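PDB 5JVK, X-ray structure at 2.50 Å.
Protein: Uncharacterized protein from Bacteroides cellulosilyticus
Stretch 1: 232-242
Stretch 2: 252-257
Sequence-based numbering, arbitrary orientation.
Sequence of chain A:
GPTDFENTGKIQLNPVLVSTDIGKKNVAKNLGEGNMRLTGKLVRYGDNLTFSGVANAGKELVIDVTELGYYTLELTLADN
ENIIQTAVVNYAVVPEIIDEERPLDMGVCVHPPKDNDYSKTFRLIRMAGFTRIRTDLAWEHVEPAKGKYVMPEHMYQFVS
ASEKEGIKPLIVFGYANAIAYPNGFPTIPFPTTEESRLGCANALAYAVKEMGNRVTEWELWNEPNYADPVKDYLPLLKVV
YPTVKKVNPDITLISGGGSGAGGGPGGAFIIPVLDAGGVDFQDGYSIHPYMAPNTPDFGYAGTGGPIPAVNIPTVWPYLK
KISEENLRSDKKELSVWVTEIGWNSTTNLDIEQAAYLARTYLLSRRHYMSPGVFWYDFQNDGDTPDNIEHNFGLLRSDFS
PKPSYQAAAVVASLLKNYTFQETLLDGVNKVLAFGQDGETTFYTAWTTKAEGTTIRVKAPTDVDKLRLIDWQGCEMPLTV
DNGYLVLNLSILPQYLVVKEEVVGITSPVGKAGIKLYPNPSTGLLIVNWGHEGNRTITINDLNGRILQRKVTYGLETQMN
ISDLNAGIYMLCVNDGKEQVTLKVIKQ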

ATOM      1  N   ASP A 232      25.610 -11.966 -11.975  1.00 46.02           N
ATOM      2  CA  ASP A 232      24.615 -11.651 -13.017  1.00 44.80           C
ATOM      3  C   ASP A 232      24.083 -10.222 -12.936  1.00 43.08           C
ATOM      4  O   ASP A 232      24.119  -9.491 -13.931  1.00 43.26           O
ATOM      5  CB  ASP A 232      23.442 -12.640 -12.961  1.00 45.18           C
ATOM      6  CG  ASP A 232      23.863 -14.080 -13.229  1.00 45.64           C
ATOM      7  OD1 ASP A 232      24.849 -14.309 -13.962  1.00 46.23           O
ATOM      8  OD2 ASP A 232      23.192 -14.993 -12.704  1.00 46.12           O
ATOM      9  N   TYR A 233      23.593  -9.826 -11.762  1.00 41.36           N
ATOM     10  CA  TYR A 233      22.918  -8.533 -11.601  1.00 39.48           C
ATOM     11  C   TYR A 233      23.869  -7.332 -11.667  1.00 39.26           C
ATOM     12  O   TYR A 233      23.591  -6.368 -12.378  1.00 39.63           O
ATOM     13  CB  TYR A 233      22.113  -8.492 -10.295  1.00 38.31           C
ATOM     14  CG  TYR A 233      21.107  -7.361 -10.247  1.00 36.89           C
ATOM     15  CD1 TYR A 233      19.766  -7.576 -10.576  1.00 36.50           C
ATOM     16  CD2 TYR A 233      21.496  -6.070  -9.883  1.00 36.13           C
ATOM     17  CE1 TYR A 233      18.845  -6.539 -10.538  1.00 35.98           C
ATOM     18  CE2 TYR A 233      20.584  -5.030  -9.848  1.00 35.87           C
ATOM     19  CZ  TYR A 233      19.263  -5.269 -10.177  1.00 35.84           C
ATOM     20  OH  TYR A 233      18.361  -4.237 -10.126  1.00 35.01           O
ATOM     21  N   LEU A 234      24.973  -7.384 -10.924  1.00 39.37           N
ATOM     22  CA  LEU A 234      25.902  -6.247 -10.846  1.00 40.07           C
ATOM     23  C   LEU A 234      26.524  -5.843 -12.201  1.00 41.74           C
ATOM     24  O   LEU A 234      26.673  -4.649 -12.463  1.00 41.95           O
ATOM     25  CB  LEU A 234      26.984  -6.491  -9.776  1.00 39.59           C
ATOM     26  CG  LEU A 234      28.009  -5.383  -9.490  1.00 39.22           C
ATOM     27  CD1 LEU A 234      27.347  -4.037  -9.224  1.00 39.24           C
ATOM     28  CD2 LEU A 234      28.880  -5.781  -8.309  1.00 39.07           C
ATOM     29  N   PRO A 235      26.887  -6.822 -13.061  1.00 43.66           N
ATOM     30  CA  PRO A 235      27.288  -6.479 -14.430  1.00 44.35           C
ATOM     31  C   PRO A 235      26.250  -5.678 -15.216  1.00 44.16           C
ATOM     32  O   PRO A 235      26.603  -4.679 -15.841  1.00 45.60           O
ATOM     33  CB  PRO A 235      27.508  -7.847 -15.076  1.00 44.90           C
ATOM     34  CG  PRO A 235      28.011  -8.684 -13.958  1.00 44.49           C
ATOM     35  CD  PRO A 235      27.316  -8.192 -12.715  1.00 44.23           C
ATOM     36  N   LEU A 236      24.993  -6.117 -15.179  1.00 43.77           N
ATOM     37  CA  LEU A 236      23.894  -5.388 -15.819  1.00 44.17           C
ATOM     38  C   LEU A 236      23.757  -3.988 -15.219  1.00 44.33           C
ATOM     39  O   LEU A 236      23.610  -3.008 -15.946  1.00 45.47           O
ATOM     40  CB  LEU A 236      22.579  -6.174 -15.684  1.00 44.31           C
ATOM     41  CG  LEU A 236      21.262  -5.649 -16.288  1.00 44.92           C
ATOM     42  CD1 LEU A 236      20.635  -4.551 -15.449  1.00 45.63           C
ATOM     43  CD2 LEU A 236      21.426  -5.162 -17.719  1.00 45.16           C
ATOM     44  N   LEU A 237      23.821  -3.912 -13.893  1.00 43.71           N
ATOM     45  CA  LEU A 237      23.690  -2.654 -13.156  1.00 42.98           C
ATOM     46  C   LEU A 237      24.810  -1.650 -13.468  1.00 43.34           C
ATOM     47  O   LEU A 237      24.557  -0.444 -13.542  1.00 43.80           O
ATOM     48  CB  LEU A 237      23.646  -2.950 -11.652  1.00 42.51           C
ATOM     49  CG  LEU A 237      23.341  -1.833 -10.652  1.00 42.25           C
ATOM     50  CD1 LEU A 237      21.977  -1.209 -10.926  1.00 41.81           C
ATOM     51  CD2 LEU A 237      23.434  -2.377  -9.226  1.00 42.10           C
ATOM     52  N   LYS A 238      26.036  -2.151 -13.653  1.00 43.20           N
ATOM     53  CA  LYS A 238      27.196  -1.303 -13.999  1.00 42.02           C
ATOM     54  C   LYS A 238      27.082  -0.613 -15.364  1.00 41.41           C
ATOM     55  O   LYS A 238      27.700   0.430 -15.575  1.00 41.56           O
ATOM     56  CB  LYS A 238      28.506  -2.104 -13.930  1.00 41.48           C
ATOM     57  CG  LYS A 238      29.033  -2.288 -12.517  1.00 41.26           C
ATOM     58  CD  LYS A 238      30.252  -3.196 -12.468  1.00 40.75           C
ATOM     59  CE  LYS A 238      30.923  -3.131 -11.103  1.00 40.36           C
ATOM     60  NZ  LYS A 238      31.945  -4.194 -10.908  1.00 40.25           N
ATOM     61  N   VAL A 239      26.311  -1.204 -16.278  1.00 40.88           N
ATOM     62  CA  VAL A 239      26.008  -0.596 -17.578  1.00 40.75           C
ATOM     63  C   VAL A 239      24.785   0.325 -17.467  1.00 40.66           C
ATOM     64  O   VAL A 239      24.819   1.453 -17.957  1.00 41.10           O
ATOM     65  CB  VAL A 239      25.771  -1.670 -18.674  1.00 40.70           C
ATOM     66  CG1 VAL A 239      25.457  -1.026 -20.022  1.00 40.69           C
ATOM     67  CG2 VAL A 239      26.981  -2.591 -18.790  1.00 40.43           C
ATOM     68  N   VAL A 240      23.721  -0.157 -16.820  1.00 40.34           N
ATOM     69  CA  VAL A 240      22.447   0.584 -16.718  1.00 39.93           C
ATOM     70  C   VAL A 240      22.561   1.899 -15.934  1.00 39.38           C
ATOM     71  O   VAL A 240      22.008   2.913 -16.360  1.00 39.63           O
ATOM     72  CB  VAL A 240      21.315  -0.301 -16.119  1.00 39.74           C
ATOM     73  CG1 VAL A 240      20.067   0.514 -15.780  1.00 39.91           C
ATOM     74  CG2 VAL A 240      20.949  -1.414 -17.089  1.00 39.57           C
ATOM     75  N   TYR A 241      23.265   1.879 -14.804  1.00 38.57           N
ATOM     76  CA  TYR A 241      23.325   3.049 -13.918  1.00 38.34           C
ATOM     77  C   TYR A 241      23.918   4.305 -14.579  1.00 39.51           C
ATOM     78  O   TYR A 241      23.270   5.350 -14.563  1.00 40.26           O
ATOM     79  CB  TYR A 241      24.039   2.719 -12.600  1.00 37.22           C
ATOM     80  CG  TYR A 241      24.050   3.859 -11.604  1.00 36.47           C
ATOM     81  CD1 TYR A 241      22.928   4.139 -10.816  1.00 35.89           C
ATOM     82  CD2 TYR A 241      25.181   4.661 -11.444  1.00 35.81           C
ATOM     83  CE1 TYR A 241      22.936   5.183  -9.898  1.00 34.90           C
ATOM     84  CE2 TYR A 241      25.197   5.709 -10.531  1.00 35.41           C
ATOM     85  CZ  TYR A 241      24.073   5.965  -9.760  1.00 35.02           C
ATOM     86  OH  TYR A 241      24.093   7.000  -8.859  1.00 34.55           O
ATOM     87  N   PRO A 242      25.131   4.213 -15.168  1.00 41.25           N
ATOM     88  CA  PRO A 242      25.663   5.402 -15.857  1.00 41.97           C
ATOM     89  C   PRO A 242      24.867   5.809 -17.107  1.00 41.73           C
ATOM     90  O   PRO A 242      24.699   7.003 -17.347  1.00 41.65           O
ATOM     91  CB  PRO A 242      27.097   4.992 -16.226  1.00 41.88           C
ATOM     92  CG  PRO A 242      27.076   3.505 -16.244  1.00 41.89           C
ATOM     93  CD  PRO A 242      26.107   3.106 -15.176  1.00 41.55           C
ATOM     94  N   THR A 252      16.080   8.437  -8.806  1.00 34.24           N
ATOM     95  CA  THR A 252      16.626   7.448  -7.887  1.00 32.82           C
ATOM     96  C   THR A 252      16.551   6.094  -8.592  1.00 31.93           C
ATOM     97  O   THR A 252      15.460   5.545  -8.779  1.00 31.43           O
ATOM     98  CB  THR A 252      15.833   7.421  -6.569  1.00 32.61           C
ATOM     99  OG1 THR A 252      15.751   8.749  -6.042  1.00 32.51           O
ATOM    100  CG2 THR A 252      16.505   6.524  -5.539  1.00 33.03           C
ATOM    101  N   LEU A 253      17.707   5.591  -9.026  1.00 30.93           N
ATOM    102  CA  LEU A 253      17.807   4.262  -9.627  1.00 30.26           C
ATOM    103  C   LEU A 253      17.843   3.220  -8.514  1.00 29.63           C
ATOM    104  O   LEU A 253      18.755   3.232  -7.681  1.00 29.89           O
ATOM    105  CB  LEU A 253      19.054   4.159 -10.514  1.00 30.07           C
ATOM    106  CG  LEU A 253      19.201   2.965 -11.476  1.00 30.14           C
ATOM    107  CD1 LEU A 253      19.560   1.665 -10.758  1.00 30.03           C
ATOM    108  CD2 LEU A 253      17.952   2.779 -12.334  1.00 29.84           C
ATOM    109  N   ILE A 254      16.856   2.322  -8.519  1.00 28.97           N
ATOM    110  CA  ILE A 254      16.644   1.358  -7.437  1.00 28.41           C
ATOM    111  C   ILE A 254      16.952  -0.067  -7.912  1.00 28.24           C
ATOM    112  O   ILE A 254      16.313  -0.568  -8.837  1.00 27.94           O
ATOM    113  CB  ILE A 254      15.195   1.442  -6.899  1.00 28.08           C
ATOM    114  CG1 ILE A 254      14.905   2.858  -6.373  1.00 27.78           C
ATOM    115  CG2 ILE A 254      14.962   0.404  -5.800  1.00 27.89           C
ATOM    116  CD1 ILE A 254      13.433   3.167  -6.195  1.00 27.81           C
ATOM    117  N   SER A 255      17.925  -0.710  -7.266  1.00 28.48           N
ATOM    118  CA  SER A 255      18.334  -2.082  -7.597  1.00 28.74           C
ATOM    119  C   SER A 255      17.668  -3.118  -6.689  1.00 28.93           C
ATOM    120  O   SER A 255      16.884  -2.766  -5.808  1.00 29.54           O
ATOM    121  CB  SER A 255      19.843  -2.205  -7.462  1.00 28.74           C
ATOM    122  OG  SER A 255      20.225  -2.066  -6.103  1.00 28.78           O
ATOM    123  N   GLY A 256      17.988  -4.394  -6.908  1.00 28.73           N
ATOM    124  CA  GLY A 256      17.493  -5.487  -6.077  1.00 28.52           C
ATOM    125  C   GLY A 256      16.199  -6.065  -6.603  1.00 28.40           C
ATOM    126  O   GLY A 256      16.134  -7.251  -6.936  1.00 28.65           O
ATOM    127  N   GLY A 257      15.165  -5.229  -6.664  1.00 27.91           N
ATOM    128  CA  GLY A 257      13.850  -5.651  -7.122  1.00 27.69           C
ATOM    129  C   GLY A 257      13.150  -6.587  -6.161  1.00 27.47           C
ATOM    130  O   GLY A 257      12.280  -7.357  -6.575  1.00 27.58           O
TER

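How do the two backbones lie against each other? Residues 232-242 belong to a helix that extends beyond the stretch at both ends, and residues 252-255 form a strand that packs beside it. Their N-to-C directions differ by 171°, so the two elements run nearly antiparallel, with axes that approach to 10.1 Å. The register follows from this: Tyr233 lies nearest Gly256, Leu237 nearest Ser255 and Tyr241 nearest Leu253, with CA-to-CA distances of 8.3, 7.7 and 7.1 Å respectively. The helical partners come at intervals of four, which brings them to roughly the same face of the helix. Successive turns are tied by backbone bonds, including Leu237 N to Tyr233 O at 2.9 Å and Tyr241 N to Leu237 O, also 2.9 Å. The helix is kinked at Pro235 and Pro242, whose nitrogens carry no hydrogen to give to the turn before.

Which strand residues face the helix? The alternation of an extended chain supplies the answer: the CA-to-CB bonds of Leu253 and Ser255 point toward the helix, whereas those of Thr252 and Ile254 point away. Leu253 has the largest covered area of any residue in the contact, and it meets two helical residues one turn apart. Leu253 CD1 lies 3.8 Å from CD1 of Leu237, a van der Waals contact between methyl groups, while Leu253 CB lies 3.9 Å from CD1 of Tyr241. The Tyr241 ring presents its edge to that CB. Although the CA-to-CB bond of Tyr241 points sideways, the end of its side chain comes nearer to the strand. Tyr233, Leu237 and Tyr241 all adopt the t rotamer at chi1.

What does Ser255 contribute beside these apolar groups? Ser255 CB sits 4.0 Å from CD2 of Leu237 and 3.7 Å from OH of Tyr233, so this one carbon touches both helical residues. Ser255 is in the p rotamer, and its OG is hydrogen-bonded elsewhere in the structure; its closest side-chain approaches to the helix are through CB.

How does Tyr233 reach the backbone of the second stretch? Its CA-to-CB bond points toward the strand, and the length of the side chain carries the hydroxyl across to the backbone, where Tyr233 OH lies 3.3 Å from CA of Ser255. Gly256 N donates a hydrogen bond to Tyr233 OH at 3.2 Å; the N-H...O angle of 132° makes it weak, and it is the only hydrogen bond between the two stretches. The same hydroxyl is also hydrogen-bonded elsewhere in the structure. Gly256 has phi/psi of 91/-61°, a conformation in which a CB would be jammed against the carbonyl O of Ser255, so the backbone itself calls for glycine. Gly257, with a phi of 70°, likewise occupies a region that favours glycine. The contact combines apolar packing at Leu253 with the approach of Tyr233 OH to the backbone at Ser255 and Gly256, and buries 269 Å² over both sides.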